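Long-range contacts in Lmo0741 protein (Listeria monocytogenes, PDB 4R1H), which probably binds DNA as a transcriptional regulator of the GntR family, through a winged helix-turn-helix domain: residues Ile12-Val17 with Tyr56-Glu61; Gly32-Ser37 with Gly72-Glu77. All blocks are in the same frame, centred on the assembly; numbering follows the deposited sequence. Where two conformers were deposited one is given.

Interaction 1. Residues Ile12-Val17 with Tyr56-Glu61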
loop_
_atom_site.group_PDB
_atom_site.type_symbol
_atom_site.label_atom_id
_atom_site.label_comp_id
_atom_site.label_asym_id
_atom_site.label_seq_id
_atom_site.Cartn_x
_atom_site.Cartn_y
_atom_site.Cartn_z
ATOM N N ILE A 12 2.617 15.839 2.456
ATOM C CA ILE A 12 1.554 16.304 1.564
ATOM C C ILE A 12 2.051 16.623 0.157
ATOM O O ILE A 12 1.382 16.217 -0.801
ATOM C CB ILE A 12 0.800 17.534 2.094
ATOM C CG1 ILE A 12 0.153 17.291 3.461
ATOM C CG2 ILE A 12 -0.320 17.965 1.132
ATOM C CD1 ILE A 12 -0.711 16.050 3.520
ATOM N N TYR A 13 3.188 17.317 -0.005
ATOM C CA TYR A 13 3.622 17.584 -1.391
ATOM C C TYR A 13 3.814 16.320 -2.206
ATOM O O TYR A 13 3.564 16.327 -3.455
ATOM C CB TYR A 13 4.842 18.486 -1.481
ATOM C CG TYR A 13 6.115 17.744 -1.318
ATOM C CD1 TYR A 13 6.650 17.545 -0.059
ATOM C CD2 TYR A 13 6.852 17.298 -2.435
ATOM C CE1 TYR A 13 7.843 16.869 0.123
ATOM C CE2 TYR A 13 8.050 16.620 -2.259
ATOM C CZ TYR A 13 8.579 16.459 -0.986
ATOM O OH TYR A 13 9.766 15.775 -0.788
ATOM N N LYS A 14 4.226 15.219 -1.592
ATOM C CA LYS A 14 4.442 13.998 -2.371
ATOM C C LYS A 14 3.077 13.437 -2.804
ATOM O O LYS A 14 2.980 12.812 -3.842
ATOM C CB LYS A 14 5.179 12.949 -1.557
ATOM C CG LYS A 14 6.656 13.251 -1.405
ATOM C CD LYS A 14 7.432 13.002 -2.703
ATOM C CE LYS A 14 8.900 12.668 -2.372
ATOM N NZ LYS A 14 9.798 12.785 -3.564
ATOM N N GLN A 15 2.041 13.624 -1.984
ATOM C CA GLN A 15 0.709 13.210 -2.374
ATOM C C GLN A 15 0.136 14.019 -3.540
ATOM O O GLN A 15 -0.601 13.478 -4.413
ATOM C CB GLN A 15 -0.258 13.252 -1.208
ATOM C CG GLN A 15 0.146 12.254 -0.158
ATOM C CD GLN A 15 -0.746 12.315 1.050
ATOM O OE1 GLN A 15 -1.896 11.889 0.974
ATOM N NE2 GLN A 15 -0.221 12.831 2.187
ATOM N N ILE A 16 0.484 15.289 -3.565
ATOM C CA ILE A 16 0.109 16.153 -4.651
ATOM C C ILE A 16 0.881 15.744 -5.891
ATOM O O ILE A 16 0.316 15.765 -6.993
ATOM C CB ILE A 16 0.349 17.652 -4.363
ATOM C CG1 ILE A 16 -0.347 18.136 -3.061
ATOM C CG2 ILE A 16 -0.101 18.513 -5.555
ATOM C CD1 ILE A 16 -1.833 18.415 -3.154
ATOM N N VAL A 17 2.180 15.448 -5.750
ATOM C CA VAL A 17 2.906 14.928 -6.895
ATOM C C VAL A 17 2.167 13.699 -7.465
ATOM O O VAL A 17 1.991 13.588 -8.689
ATOM C CB VAL A 17 4.335 14.605 -6.536
ATOM C CG1 VAL A 17 5.044 13.879 -7.637
ATOM C CG2 VAL A 17 5.064 15.928 -6.257
ATOM N N TYR A 56 5.201 21.176 -7.769
ATOM C CA TYR A 56 5.581 21.670 -9.097
ATOM C C TYR A 56 7.102 21.685 -9.273
ATOM O O TYR A 56 7.606 21.273 -10.313
ATOM C CB TYR A 56 4.944 23.013 -9.367
ATOM C CG TYR A 56 3.505 22.974 -9.798
ATOM C CD1 TYR A 56 2.785 21.784 -9.850
ATOM C CD2 TYR A 56 2.864 24.138 -10.247
ATOM C CE1 TYR A 56 1.482 21.766 -10.357
ATOM C CE2 TYR A 56 1.582 24.136 -10.754
ATOM C CZ TYR A 56 0.876 22.939 -10.820
ATOM O OH TYR A 56 -0.417 22.965 -11.310
ATOM N N ALA A 57 7.868 22.098 -8.254
ATOM C CA ALA A 57 9.321 21.992 -8.326
ATOM C C ALA A 57 9.859 20.615 -8.564
ATOM O O ALA A 57 10.733 20.423 -9.405
ATOM C CB ALA A 57 9.991 22.577 -7.073
ATOM N N GLU A 58 9.315 19.622 -7.869
ATOM C CA GLU A 58 9.740 18.284 -8.032
ATOM C C GLU A 58 9.379 17.793 -9.453
ATOM O O GLU A 58 10.205 17.163 -10.119
ATOM C CB GLU A 58 9.120 17.362 -6.981
ATOM C CG GLU A 58 9.535 15.913 -7.201
ATOM C CD GLU A 58 9.176 14.997 -6.067
ATOM O OE1 GLU A 58 9.577 15.362 -4.932
ATOM O OE2 GLU A 58 8.600 13.927 -6.371
ATOM N N LEU A 59 8.207 18.148 -9.901
ATOM C CA LEU A 59 7.792 17.777 -11.284
ATOM C C LEU A 59 8.706 18.417 -12.368
ATOM O O LEU A 59 9.000 17.816 -13.463
ATOM C CB LEU A 59 6.333 18.162 -11.448
ATOM C CG LEU A 59 5.325 17.300 -10.710
ATOM C CD1 LEU A 59 4.017 17.987 -10.774
ATOM C CD2 LEU A 59 5.249 15.889 -11.274
ATOM N N GLU A 60 9.159 19.621 -12.095
ATOM C CA GLU A 60 10.065 20.292 -13.037
ATOM C C GLU A 60 11.440 19.654 -12.990
ATOM O O GLU A 60 12.074 19.375 -14.061
ATOM C CB GLU A 60 10.065 21.821 -12.782
ATOM C CG GLU A 60 10.628 22.628 -13.933
ATOM C CD GLU A 60 10.293 24.130 -13.867
ATOM O OE1 GLU A 60 9.480 24.556 -13.013
ATOM O OE2 GLU A 60 10.877 24.863 -14.675
ATOM N N GLU A 61 11.930 19.347 -11.796
ATOM C CA GLU A 61 13.254 18.703 -11.654
ATOM C C GLU A 61 13.290 17.353 -12.360
ATOM O O GLU A 61 14.342 16.973 -12.895
ATOM C CB GLU A 61 13.656 18.504 -10.169
ATOM C CG GLU A 61 15.037 17.888 -9.911
ATOM C CD GLU A 61 16.183 18.905 -9.875
ATOM O OE1 GLU A 61 15.917 20.120 -9.728
ATOM O OE2 GLU A 61 17.370 18.490 -9.973
#
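E58 leaves helix 49-61 with CG anti to its backbone N and runs on extended, which carries its carboxylate across to helix 12-25 between K14, Y13 and V17. K14 starts out pointing away from the other helix. A bend at chi2 (-73°) turns CD back, and the chain then reaches across E58 at about a right angle. NZ meets OE1 of E58 at 2.9 Å, on the syn side and 21° out of the carboxylate plane; its bond to OE2 of E58 is weak, at 3.3 Å. OE1 serves a second neighbour too, lying in the plane of the Y13 ring at its edge, 3.3 Å from CE2. Ring and carboxylate planes are nearly perpendicular, 89° apart. The oxygen probably gains from the slightly positive hydrogens of the ring edge. R54 makes a cation-pi contact with the same ring.

Deeper in, V17 CG1 packs against OE2 of E58 at 3.8 Å, and also touches CD2 of L59 at 4.2 Å. The valine and leucine side chains run antiparallel past one another, and L59 also touches I20 and H21 of helix 12-25. Thus a salt bridge lies over a buried apolar contact where the two helix axes pass 9.8 Å apart. This is the packing of the first helix against the third, the presumed recognition helix, in a GntR-type winged helix-turn-helix domain.

Interaction 2. Residues Gly32-Ser37 with Gly72-Glu77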
loop_
_atom_site.group_PDB
_atom_site.type_symbol
_atom_site.label_atom_id
_atom_site.label_comp_id
_atom_site.label_asym_id
_atom_site.label_seq_id
_atom_site.Cartn_x
_atom_site.Cartn_y
_atom_site.Cartn_z
ATOM N N GLY A 32 1.932 18.341 -23.548
ATOM C CA GLY A 32 2.053 19.690 -24.035
ATOM C C GLY A 32 1.040 20.638 -23.434
ATOM O O GLY A 32 1.166 21.820 -23.620
ATOM N N ASP A 33 0.058 20.135 -22.685
ATOM C CA ASP A 33 -1.029 21.016 -22.136
ATOM C C ASP A 33 -0.555 21.986 -21.085
ATOM O O ASP A 33 0.343 21.668 -20.296
ATOM C CB ASP A 33 -2.166 20.163 -21.465
ATOM C CG ASP A 33 -3.148 19.529 -22.484
ATOM O OD1 ASP A 33 -3.084 19.905 -23.652
ATOM O OD2 ASP A 33 -3.975 18.650 -22.111
ATOM N N LYS A 34 -1.181 23.166 -21.057
ATOM C CA LYS A 34 -0.994 24.139 -19.988
ATOM C C LYS A 34 -1.621 23.614 -18.684
ATOM O O LYS A 34 -2.713 23.054 -18.709
ATOM C CB LYS A 34 -1.639 25.469 -20.372
ATOM C CG LYS A 34 -1.450 26.526 -19.312
ATOM C CD LYS A 34 -1.675 27.885 -19.938
ATOM C CE LYS A 34 -1.326 28.948 -18.944
ATOM N NZ LYS A 34 -1.833 30.239 -19.470
ATOM N N LEU A 35 -0.896 23.753 -17.576
ATOM C CA LEU A 35 -1.349 23.243 -16.267
ATOM C C LEU A 35 -2.004 24.382 -15.507
ATOM O O LEU A 35 -1.864 25.537 -15.862
ATOM C CB LEU A 35 -0.189 22.704 -15.426
ATOM C CG LEU A 35 0.563 21.501 -16.036
ATOM C CD1 LEU A 35 1.754 21.209 -15.169
ATOM C CD2 LEU A 35 -0.274 20.260 -16.122
ATOM N N LEU A 36 -2.725 24.042 -14.457
ATOM C CA LEU A 36 -3.254 25.031 -13.560
ATOM C C LEU A 36 -2.104 25.765 -12.850
ATOM O O LEU A 36 -1.059 25.184 -12.566
ATOM C CB LEU A 36 -4.149 24.363 -12.525
ATOM C CG LEU A 36 -5.439 23.689 -12.982
ATOM C CD1 LEU A 36 -6.137 23.133 -11.756
ATOM C CD2 LEU A 36 -6.344 24.656 -13.691
ATOM N N SER A 37 -2.305 27.048 -12.589
ATOM C CA SER A 37 -1.360 27.855 -11.763
ATOM C C SER A 37 -1.269 27.312 -10.344
ATOM O O SER A 37 -2.157 26.608 -9.877
ATOM C CB SER A 37 -1.875 29.300 -11.651
ATOM O OG SER A 37 -3.049 29.303 -10.847
ATOM N N GLY A 72 3.089 30.478 -18.168
ATOM C CA GLY A 72 2.553 29.341 -17.421
ATOM C C GLY A 72 3.441 28.108 -17.324
ATOM O O GLY A 72 4.658 28.143 -17.599
ATOM N N LYS A 73 2.818 27.022 -16.878
ATOM C CA LYS A 73 3.478 25.754 -16.702
ATOM C C LYS A 73 2.773 24.725 -17.570
ATOM O O LYS A 73 1.555 24.750 -17.719
ATOM C CB LYS A 73 3.481 25.322 -15.264
ATOM C CG LYS A 73 4.328 26.266 -14.391
ATOM C CD LYS A 73 4.548 25.738 -13.001
ATOM C CE LYS A 73 5.143 26.820 -12.104
ATOM N NZ LYS A 73 6.612 26.878 -12.312
ATOM N N TYR A 74 3.580 23.839 -18.128
ATOM C CA TYR A 74 3.150 22.936 -19.148
ATOM C C TYR A 74 3.616 21.539 -18.885
ATOM O O TYR A 74 4.754 21.276 -18.495
ATOM C CB TYR A 74 3.723 23.354 -20.519
ATOM C CG TYR A 74 3.156 24.706 -21.001
ATOM C CD1 TYR A 74 3.678 25.878 -20.535
ATOM C CD2 TYR A 74 2.098 24.748 -21.879
ATOM C CE1 TYR A 74 3.131 27.101 -20.912
ATOM C CE2 TYR A 74 1.549 25.966 -22.280
ATOM C CZ TYR A 74 2.080 27.127 -21.776
ATOM O OH TYR A 74 1.568 28.346 -22.152
ATOM N N LEU A 75 2.789 20.600 -19.292
ATOM C CA LEU A 75 3.180 19.215 -19.319
ATOM C C LEU A 75 4.118 18.919 -20.443
ATOM O O LEU A 75 3.901 19.357 -21.576
ATOM C CB LEU A 75 1.921 18.328 -19.415
ATOM C CG LEU A 75 2.198 16.806 -19.433
ATOM C CD1 LEU A 75 2.858 16.333 -18.143
ATOM C CD2 LEU A 75 0.909 16.000 -19.683
ATOM N N THR A 76 5.173 18.162 -20.167
ATOM C CA THR A 76 6.027 17.698 -21.219
ATOM C C THR A 76 5.312 17.160 -22.436
ATOM O O THR A 76 4.249 16.490 -22.327
ATOM C CB THR A 76 7.034 16.682 -20.703
ATOM O OG1 THR A 76 7.933 16.318 -21.735
ATOM C CG2 THR A 76 6.322 15.344 -20.266
ATOM N N GLU A 77 5.845 17.448 -23.629
ATOM C CA GLU A 77 5.276 16.879 -24.804
ATOM C C GLU A 77 6.000 15.593 -25.219
ATOM O O GLU A 77 5.633 14.977 -26.237
ATOM C CB GLU A 77 5.250 17.965 -25.948
ATOM C CG GLU A 77 6.584 18.036 -26.624
ATOM C CD GLU A 77 7.664 18.783 -25.845
ATOM O OE1 GLU A 77 7.525 19.067 -24.656
ATOM O OE2 GLU A 77 8.678 19.132 -26.522
HETATM O O HOH W 1 0.067 27.405 -15.922
#
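K34 and Y74 lie obliquely across one another where the segment 32-37 runs beside strand 72-75. The lysine places CG over one face of the Y74 ring, while its CB sits 3.7 Å from CE2 of Y74. With CG anti to the backbone N (chi1 -179°) and an extended chain beyond, the K34 side chain passes Y74 OH and carries CE to the CA of G72; its NZ bonds to the T71 carbonyl. At the rim of the same ring, in plane, the G32 carbonyl oxygen comes to 3.5 Å from CD2 of Y74.

L35 turns the other way, toward the strand and into the interior. Its CB and CG rest on the K73 carbonyl, and CD2 lies 4.4 Å from CB of L75; Y29 touches both leucines, and I65 and Y56 add to the cover of L35. K73 sends its amine away to T67 OG1.

Between these two layers the backbones pair through a single antiparallel bridge, K34 with Y74 forming a non-hydrogen-bonded pair. L35 N donates to K73 O at 2.6 Å and L75 N to D33 O at 2.9 Å, both nearly straight (171° and 167° at the hydrogen). At G32 the chains stay close, and its N divides its hydrogen between weak bonds to the carbonyls of L75 and T76. Toward the other end the backbones diverge and a water takes over, donating to L35 O and accepting from K73 N, 2.9 Å away. Two short, nearly straight backbone bonds thus set the register; because main-chain groups make them, the pairing does not rest on the side chains packed on either side.

How the interactions relate
The two interactions sit side by side in the winged helix-turn-helix domain, centres about 14 Å apart, and their segments alternate along the chain. Y56 joins them: from the helix turn that supplies E58 and L59 to interaction 1, its OH reaches L36 O at 2.6 Å, a probable hydrogen bond, and its CD2 packs 3.6 Å from CD of K73. One turn on, E60 OE1 lies 3.8 Å from NZ of K73, a long, weak ion pair. Helix 49-61 thus faces helix 12-25 in interaction 1 and the wing strand with its neighbouring loop in interaction 2. An acetate ion, probably from crystallisation, lies about 4 Å from the E58 side chain.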